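PDB 3H38: tRNA nucleotidyl transferase-related protein, which adds CCA nucleotides to the 3' end of tRNA as a class II CCA-adding enzyme, this chain being the C-terminal part of a longer protein. Local coordinates for residues G395-L398 with E399-M403; K341-N345 with E346-H350; I267-E271 with E272-E276; H350-A353 with Y354-G357. All coordinates share one frame; numbering follows the deposited sequence.

Contact 1. Residues G395-L398 with E399-M403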
# COMPACT_ATOMS: atom_id res chain seq x y z
N GLY A 395 -1.12 32.35 28.16
CA GLY A 395 -1.29 31.06 27.53
C GLY A 395 -2.07 30.14 28.44
O GLY A 395 -3.02 29.47 28.02
N GLU A 396 -1.66 30.09 29.70
CA GLU A 396 -2.40 29.35 30.71
C GLU A 396 -3.86 29.73 30.61
O GLU A 396 -4.73 28.87 30.45
CB GLU A 396 -1.87 29.65 32.12
CG GLU A 396 -0.52 29.01 32.46
CD GLU A 396 0.05 29.48 33.80
OE1 GLU A 396 -0.55 30.37 34.45
OE2 GLU A 396 1.12 28.95 34.22
N VAL A 397 -4.13 31.03 30.68
CA VAL A 397 -5.49 31.55 30.58
C VAL A 397 -6.23 31.08 29.34
O VAL A 397 -7.34 30.58 29.43
CB VAL A 397 -5.51 33.08 30.60
CG1 VAL A 397 -6.93 33.59 30.35
CG2 VAL A 397 -4.98 33.60 31.91
N LEU A 398 -5.61 31.23 28.17
CA LEU A 398 -6.24 30.87 26.91
C LEU A 398 -6.66 29.41 26.88
O LEU A 398 -7.73 29.06 26.38
CB LEU A 398 -5.33 31.17 25.72
CG LEU A 398 -5.32 32.59 25.13
CD1 LEU A 398 -6.57 33.36 25.56
CD2 LEU A 398 -4.06 33.33 25.53
N GLU A 399 -5.81 28.54 27.41
CA GLU A 399 -6.13 27.12 27.42
C GLU A 399 -7.20 26.78 28.44
O GLU A 399 -8.00 25.87 28.21
CB GLU A 399 -4.87 26.27 27.62
CG GLU A 399 -5.08 24.82 27.22
CD GLU A 399 -3.78 24.10 26.98
OE1 GLU A 399 -2.87 24.23 27.82
OE2 GLU A 399 -3.66 23.41 25.94
N LYS A 400 -7.23 27.47 29.56
CA LYS A 400 -8.29 27.27 30.52
C LYS A 400 -9.62 27.67 29.92
O LYS A 400 -10.63 27.05 30.12
CB LYS A 400 -8.02 28.03 31.80
CG LYS A 400 -7.09 27.32 32.73
CD LYS A 400 -5.82 26.90 32.04
CE LYS A 400 -4.75 26.66 33.07
NZ LYS A 400 -3.44 26.29 32.49
N ILE A 401 -9.62 28.73 29.16
CA ILE A 401 -10.84 29.15 28.49
C ILE A 401 -11.23 28.15 27.38
O ILE A 401 -12.37 27.70 27.33
CB ILE A 401 -10.83 30.65 28.03
CG1 ILE A 401 -11.74 30.89 26.83
CG2 ILE A 401 -9.43 31.13 27.72
CD1 ILE A 401 -11.77 32.35 26.42
N LEU A 402 -10.27 27.79 26.53
CA LEU A 402 -10.44 26.69 25.57
C LEU A 402 -11.07 25.48 26.27
O LEU A 402 -12.03 24.88 25.78
CB LEU A 402 -9.06 26.28 25.04
CG LEU A 402 -8.76 25.93 23.56
CD1 LEU A 402 -7.49 25.06 23.47
CD2 LEU A 402 -9.92 25.26 22.84
N MET A 403 -10.44 25.08 27.37
CA MET A 403 -10.82 23.88 28.11
C MET A 403 -12.19 23.90 28.79
O MET A 403 -12.99 23.00 28.61
CB MET A 403 -9.74 23.57 29.13
CG MET A 403 -9.16 22.18 29.02
SD MET A 403 -8.06 21.89 27.64
CE MET A 403 -9.04 22.33 26.25
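Val397 and Leu398 meet Ile401 one turn further along the same helix, so this is packing at spacings of three and four residues. The CG2 branch of Ile401 lies within van der Waals range of two methyls of the preceding turn: its distance to Val397 CG1 is 4.4 Å, and to Leu398 CD1 4.2 Å. The exact place of CG2 is doubtful, because it also crowds a backbone carbonyl, but branched apolar residues suit a helix side that turns toward other protein. With CG1 anti to the backbone N (chi1 154°), the longer arm of Ile401 leads away from these two methyls and CG2 is the branch left near them.

On a more exposed side, Glu396 and Lys400 lie side by side, pointing the same way, Glu396 extended and Lys400 bent at chi2, though the lysine's exact course is doubtful. Their opposite charges are four residues apart, the usual spacing for a helix pair, yet Glu396 OE1 and Lys400 NZ stand 5.4 Å apart, too far for a salt bridge. Any attraction here is probably diffuse and screened by solvent.

Regular backbone bonds hold the side chains in this order. Glu399 N donates to Gly395 O at 3.0 Å, and Leu402 N to Leu398 O at 2.8 Å. Helix 392-407 lays Val397 and Leu398 on Ile384 of helix 381-384, whereas Glu399, Leu402 and Met403 touch Tyr337 of helix 337-340.

Contact 2. Residues K341-N345 with E346-H350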
# COMPACT_ATOMS: atom_id res chain seq x y z
N LYS A 341 -3.62 16.32 21.67
CA LYS A 341 -3.62 17.76 21.38
C LYS A 341 -3.32 18.15 19.93
O LYS A 341 -4.17 18.76 19.26
CB LYS A 341 -2.71 18.53 22.34
CG LYS A 341 -2.57 20.00 21.96
CD LYS A 341 -1.67 20.76 22.92
CE LYS A 341 -1.48 22.20 22.48
NZ LYS A 341 -0.59 22.94 23.41
N GLY A 342 -2.13 17.83 19.45
CA GLY A 342 -1.77 18.15 18.07
C GLY A 342 -1.01 16.99 17.47
O GLY A 342 0.16 17.09 17.12
N VAL A 343 -1.69 15.86 17.34
CA VAL A 343 -1.02 14.63 17.00
C VAL A 343 -1.33 14.23 15.57
O VAL A 343 -2.30 14.69 14.96
CB VAL A 343 -1.44 13.48 17.95
CG1 VAL A 343 -1.07 13.81 19.39
CG2 VAL A 343 -2.95 13.21 17.82
N SER A 344 -0.48 13.35 15.03
CA SER A 344 -0.67 12.83 13.69
C SER A 344 -1.96 12.04 13.61
O SER A 344 -2.40 11.42 14.59
CB SER A 344 0.49 11.91 13.33
OG SER A 344 0.36 10.64 13.96
N ASN A 345 -2.57 12.05 12.43
CA ASN A 345 -3.67 11.15 12.13
C ASN A 345 -3.34 9.71 12.49
O ASN A 345 -4.20 8.96 12.94
CB ASN A 345 -3.98 11.20 10.64
CG ASN A 345 -4.65 12.48 10.23
OD1 ASN A 345 -5.19 12.58 9.12
ND2 ASN A 345 -4.65 13.47 11.13
N GLU A 346 -2.08 9.33 12.27
CA GLU A 346 -1.67 7.96 12.52
C GLU A 346 -1.76 7.63 14.01
O GLU A 346 -2.21 6.54 14.38
CB GLU A 346 -0.26 7.69 11.97
CG GLU A 346 -0.21 7.61 10.44
CD GLU A 346 -0.40 8.96 9.76
OE1 GLU A 346 0.12 9.97 10.28
OE2 GLU A 346 -1.06 9.03 8.70
N THR A 347 -1.35 8.58 14.84
CA THR A 347 -1.44 8.45 16.28
C THR A 347 -2.91 8.30 16.68
O THR A 347 -3.24 7.58 17.63
CB THR A 347 -0.86 9.68 17.00
OG1 THR A 347 0.57 9.67 16.88
CG2 THR A 347 -1.24 9.66 18.50
N ILE A 348 -3.78 8.98 15.95
CA ILE A 348 -5.20 8.93 16.27
C ILE A 348 -5.68 7.51 16.07
O ILE A 348 -6.22 6.90 17.00
CB ILE A 348 -6.01 9.89 15.40
CG1 ILE A 348 -5.89 11.33 15.92
CG2 ILE A 348 -7.46 9.47 15.34
CD1 ILE A 348 -6.72 12.32 15.16
N CYS A 349 -5.47 6.99 14.86
CA CYS A 349 -5.79 5.61 14.53
C CYS A 349 -5.28 4.68 15.62
O CYS A 349 -5.99 3.78 16.09
CB CYS A 349 -5.10 5.22 13.22
SG CYS A 349 -5.48 6.29 11.82
N HIS A 350 -4.03 4.92 16.02
CA HIS A 350 -3.35 4.14 17.04
C HIS A 350 -4.17 4.19 18.34
O HIS A 350 -4.35 3.19 19.00
CB HIS A 350 -1.93 4.70 17.22
CG HIS A 350 -1.04 3.87 18.09
ND1 HIS A 350 -1.38 2.61 18.54
CD2 HIS A 350 0.21 4.11 18.57
CE1 HIS A 350 -0.40 2.12 19.27
NE2 HIS A 350 0.57 3.01 19.32
O HOH W 1 1.97 12.25 16.84
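Ser344 caps the start of helix 345-352 by reaching forward to Thr347, while Val343 and Ile348 close over the same turn as a hydrophobic staple. The serine CB lies 3.6 Å from Glu346 OE1, and beyond it OG, set between the backbone N and the carbonyl carbon (chi1 77°), turns forward to the first turn. There OG accepts from Thr347 N at 2.8 Å with an N-H angle of 158°, giving a partner to one of the amides that no preceding helical carbonyl can serve. Serine suits an N-cap because its hydroxyl is near enough to the main chain to do this. With the hydroxyl gone, as in an alanine here, Thr347 N would probably lose its side-chain acceptor, and the first turn might fray.

The staple is apolar: Val343 CG2 approaches Ile348 CG1 to 4.0 Å. Val343 also crosses Thr347 at about a right angle, CB against CG2, so the threonine offers its methyl to the valine and keeps its hydroxyl for polar company. Glu346, bent at chi2, accepts on OE2 from Asp278 N. Behind the cap, Ile348 N to Ser344 O is the first regular helical bond, and Cys349 N to Asn345 O the next. In a capping box Ser344 N would donate directly to the threonine side chain; here one water stands between them, accepting from Ser344 N at 3.2 Å and lying 2.9 Å from Thr347 OG1.

Contact 3. Residues I267-E271 with E272-E276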
# COMPACT_ATOMS: atom_id res chain seq x y z
N ILE A 267 -9.93 3.27 10.67
CA ILE A 267 -9.08 4.06 9.81
C ILE A 267 -9.84 4.98 8.83
O ILE A 267 -9.45 6.13 8.61
CB ILE A 267 -8.02 3.18 9.11
CG1 ILE A 267 -6.79 3.05 10.04
CG2 ILE A 267 -7.64 3.74 7.73
CD1 ILE A 267 -5.70 2.16 9.51
N PRO A 268 -10.96 4.49 8.26
CA PRO A 268 -11.64 5.32 7.27
C PRO A 268 -12.40 6.46 7.94
O PRO A 268 -12.49 7.55 7.37
CB PRO A 268 -12.61 4.35 6.59
CG PRO A 268 -12.29 2.97 7.16
CD PRO A 268 -11.67 3.22 8.48
N TRP A 269 -12.92 6.21 9.14
CA TRP A 269 -13.55 7.27 9.94
C TRP A 269 -12.54 8.36 10.26
O TRP A 269 -12.92 9.44 10.69
CB TRP A 269 -14.09 6.69 11.25
CG TRP A 269 -14.87 7.65 12.12
CD1 TRP A 269 -16.23 7.70 12.26
CD2 TRP A 269 -14.36 8.68 12.98
NE1 TRP A 269 -16.59 8.69 13.13
CE2 TRP A 269 -15.46 9.31 13.60
CE3 TRP A 269 -13.07 9.13 13.29
CZ2 TRP A 269 -15.32 10.36 14.50
CZ3 TRP A 269 -12.93 10.18 14.19
CH2 TRP A 269 -14.05 10.78 14.78
N VAL A 270 -11.26 8.09 10.04
CA VAL A 270 -10.22 9.07 10.33
C VAL A 270 -9.81 9.80 9.07
O VAL A 270 -9.53 11.00 9.11
CB VAL A 270 -8.96 8.42 10.94
CG1 VAL A 270 -7.84 9.45 11.04
CG2 VAL A 270 -9.27 7.84 12.30
N GLU A 271 -9.74 9.07 7.96
CA GLU A 271 -9.47 9.68 6.67
C GLU A 271 -10.66 10.57 6.33
O GLU A 271 -10.54 11.55 5.58
CB GLU A 271 -9.29 8.62 5.58
CG GLU A 271 -8.09 7.71 5.79
CD GLU A 271 -7.82 6.83 4.58
OE1 GLU A 271 -6.67 6.83 4.09
OE2 GLU A 271 -8.75 6.14 4.12
N GLU A 272 -11.81 10.18 6.87
CA GLU A 272 -13.06 10.91 6.78
C GLU A 272 -13.13 12.21 7.54
O GLU A 272 -13.42 13.24 7.00
CB GLU A 272 -14.15 9.98 7.33
CG GLU A 272 -15.60 10.40 7.20
CD GLU A 272 -16.55 9.45 7.97
OE1 GLU A 272 -17.27 9.94 8.88
OE2 GLU A 272 -16.60 8.23 7.67
N ASN A 273 -12.78 12.18 8.80
CA ASN A 273 -12.88 13.36 9.64
C ASN A 273 -11.58 14.17 9.75
O ASN A 273 -11.61 15.33 10.18
CB ASN A 273 -13.43 12.98 11.03
CG ASN A 273 -14.86 12.43 10.97
OD1 ASN A 273 -15.83 13.17 11.19
ND2 ASN A 273 -15.01 11.14 10.68
N PHE A 274 -10.46 13.59 9.34
CA PHE A 274 -9.16 14.22 9.60
C PHE A 274 -8.15 14.30 8.44
O PHE A 274 -7.11 14.95 8.57
CB PHE A 274 -8.49 13.61 10.83
CG PHE A 274 -9.15 14.02 12.12
CD1 PHE A 274 -8.80 15.22 12.73
CD2 PHE A 274 -10.12 13.23 12.71
CE1 PHE A 274 -9.42 15.62 13.92
CE2 PHE A 274 -10.74 13.63 13.89
CZ PHE A 274 -10.39 14.82 14.50
N GLY A 275 -8.45 13.66 7.32
CA GLY A 275 -7.56 13.75 6.17
C GLY A 275 -6.86 12.44 5.84
O GLY A 275 -7.21 11.39 6.38
N GLU A 276 -5.83 12.51 5.01
CA GLU A 276 -5.12 11.33 4.54
C GLU A 276 -4.44 10.55 5.66
O GLU A 276 -3.86 11.12 6.55
CB GLU A 276 -4.08 11.70 3.46
CG GLU A 276 -4.64 11.75 2.00
CD GLU A 276 -3.57 11.64 0.87
OE1 GLU A 276 -2.63 12.48 0.81
OE2 GLU A 276 -3.69 10.72 0.03
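Trp269 lies under the amide of Asn273, one turn later in the helix. Asn273 ND2 sits 3.4 Å above the indole plane, over its centre, and the amide is tilted only 28° from the ring, so the two flat groups are nearly stacked. The same nitrogen donates to Trp269 O at 2.7 Å, with the acceptor close to the amide plane. Asn273 N adds a weak bond to that carbonyl oxygen, which is thus gripped by two donors from one residue. Asparagine fits because its short arm can fold back to the carbonyl of the preceding turn. The tryptophan CG stands anti to the backbone N (chi1 -175°), which carries the indole alongside the helix and beneath the amide. Lys364 makes a cation-pi contact with this ring, and Leu368 packs on it.

Glu272, extended, slants across the tryptophan side chain, its OE2 3.9 Å from Trp269 CA and its carboxylate turned 49° from the ring. Its OE1 accepts a weak bond from Asn273 ND2, which probably helps to fix the rotation of the amide.

The arrangement belongs to the last turns of helix 254-274, kinked near Pro268, whose ring leaves no N-H to give. Glu271 brings CB to 3.6 Å from Gly275 O, an oxygen whose exact place is doubtful. Its carbonyl receives a weak bond from Gly275 N, and Glu271 OE2 forms a long, weak ion pair with Arg279. Gly275 is the first residue to leave helical angles, with positive phi; a beta carbon there would jam against the carbonyl oxygen of Phe274. Phe274 runs alongside the indole, and its CE2 comes within 4.1 Å of Trp269 CZ3.

Contact 4. Residues H350-A353 with Y354-G357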
# COMPACT_ATOMS: atom_id res chain seq x y z
N HIS A 350 -4.03 4.92 16.02
CA HIS A 350 -3.35 4.14 17.04
C HIS A 350 -4.17 4.19 18.34
O HIS A 350 -4.35 3.19 19.00
CB HIS A 350 -1.93 4.70 17.22
CG HIS A 350 -1.04 3.87 18.09
ND1 HIS A 350 -1.38 2.61 18.54
CD2 HIS A 350 0.21 4.11 18.57
CE1 HIS A 350 -0.40 2.12 19.27
NE2 HIS A 350 0.57 3.01 19.32
N PHE A 351 -4.67 5.37 18.70
CA PHE A 351 -5.59 5.42 19.84
C PHE A 351 -6.84 4.60 19.55
O PHE A 351 -7.30 3.82 20.40
CB PHE A 351 -5.94 6.86 20.20
CG PHE A 351 -4.96 7.51 21.14
CD1 PHE A 351 -4.33 8.70 20.80
CD2 PHE A 351 -4.64 6.92 22.36
CE1 PHE A 351 -3.42 9.31 21.66
CE2 PHE A 351 -3.73 7.52 23.23
CZ PHE A 351 -3.12 8.71 22.88
N LEU A 352 -7.37 4.72 18.34
CA LEU A 352 -8.56 3.96 18.01
C LEU A 352 -8.32 2.45 17.97
O LEU A 352 -9.26 1.66 18.10
CB LEU A 352 -9.19 4.45 16.71
CG LEU A 352 -9.88 5.81 16.82
CD1 LEU A 352 -9.92 6.50 15.46
CD2 LEU A 352 -11.28 5.67 17.40
N ALA A 353 -7.06 2.04 17.81
CA ALA A 353 -6.78 0.60 17.77
C ALA A 353 -7.08 -0.09 19.10
O ALA A 353 -7.24 -1.30 19.16
CB ALA A 353 -5.34 0.32 17.33
N TYR A 354 -7.17 0.69 20.17
CA TYR A 354 -7.40 0.13 21.49
C TYR A 354 -8.88 0.06 21.86
O TYR A 354 -9.25 -0.51 22.91
CB TYR A 354 -6.70 0.97 22.54
CG TYR A 354 -5.25 0.64 22.77
CD1 TYR A 354 -4.25 1.26 22.02
CD2 TYR A 354 -4.87 -0.26 23.75
CE1 TYR A 354 -2.91 0.97 22.24
CE2 TYR A 354 -3.54 -0.56 23.98
CZ TYR A 354 -2.56 0.05 23.23
OH TYR A 354 -1.24 -0.25 23.48
N LEU A 355 -9.75 0.66 21.06
CA LEU A 355 -11.13 0.66 21.51
C LEU A 355 -12.24 0.19 20.57
O LEU A 355 -12.08 0.10 19.34
CB LEU A 355 -11.50 1.98 22.22
CG LEU A 355 -11.46 3.30 21.49
CD1 LEU A 355 -10.36 4.18 22.08
CD2 LEU A 355 -11.28 3.08 19.98
N SER A 356 -13.36 -0.12 21.21
CA SER A 356 -14.59 -0.51 20.54
C SER A 356 -15.75 -0.05 21.41
O SER A 356 -15.53 0.52 22.49
CB SER A 356 -14.63 -2.02 20.33
OG SER A 356 -14.12 -2.69 21.47
N GLY A 357 -16.96 -0.28 20.93
CA GLY A 357 -18.17 0.05 21.67
C GLY A 357 -18.31 1.48 22.15
O GLY A 357 -18.24 2.45 21.38
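Leu352 and Leu355 are the ends of a type I beta turn in which Leu355 N donates to Leu352 O at 3.2 Å, and the preceding bond, Tyr354 N to Phe351 O at 3.1 Å, has the same three-residue spacing. Both donors stand well above the carbonyl plane of their acceptor, as the chain tightens on leaving the helix.

The turn brings its two leucines together. Leu355 holds CG between the backbone N and the carbonyl carbon (chi1 62°), an uncommon choice that folds the side chain back over the turn. Its CD2 methyl then meets Leu352 CD2 at 3.7 Å, while CD1 lies 3.5 Å from Phe351 O. Leucine suits both ends, since each is buried and the branched tips pack against the neighbouring helices.

Tyr354 lies beside His350, their side chains pointing the same way. The phenol presents its edge to the last helical turn, with CD1 3.6 Å from His350 O and that oxygen in the plane of the ring. At the far end its hydroxyl is hydrogen-bonded to Glu289 OE1, so tyrosine supplies an apolar ring edge along its length and a polar tip. A phenylalanine in its place would probably leave the Glu289 carboxylate without this partner.

Around the turn, Phe351 packs on Ser319 and Leu323 of helix 309-328, and Tyr354 on Ala320. Leu352 reaches Val270 of helix 254-274, and Leu355 lies against Glu360 and Phe363 of helix 357-371, which the chain enters next.

Overall arrangement
Going from the N terminus, contact 3 comes first, in the last turns of helix 254-274. Contact 2 starts helix 345-352 and contact 4 ends it, the two sharing His350; contact 1 follows in helix 392-407. Each lies in one continuous stretch, so none closes a long loop, and they run in series without crossing. Contacts 2, 3 and 4 cluster with centres 11 to 14 Å apart: Val270 of contact 3 touches Ile348 of contact 2 and Leu352 of contact 4, joining helices 254-274 and 345-352. Contact 1 stands farther toward the C terminus, its centre 22 Å from that of contact 2, touching it where Glu399 approaches Lys341.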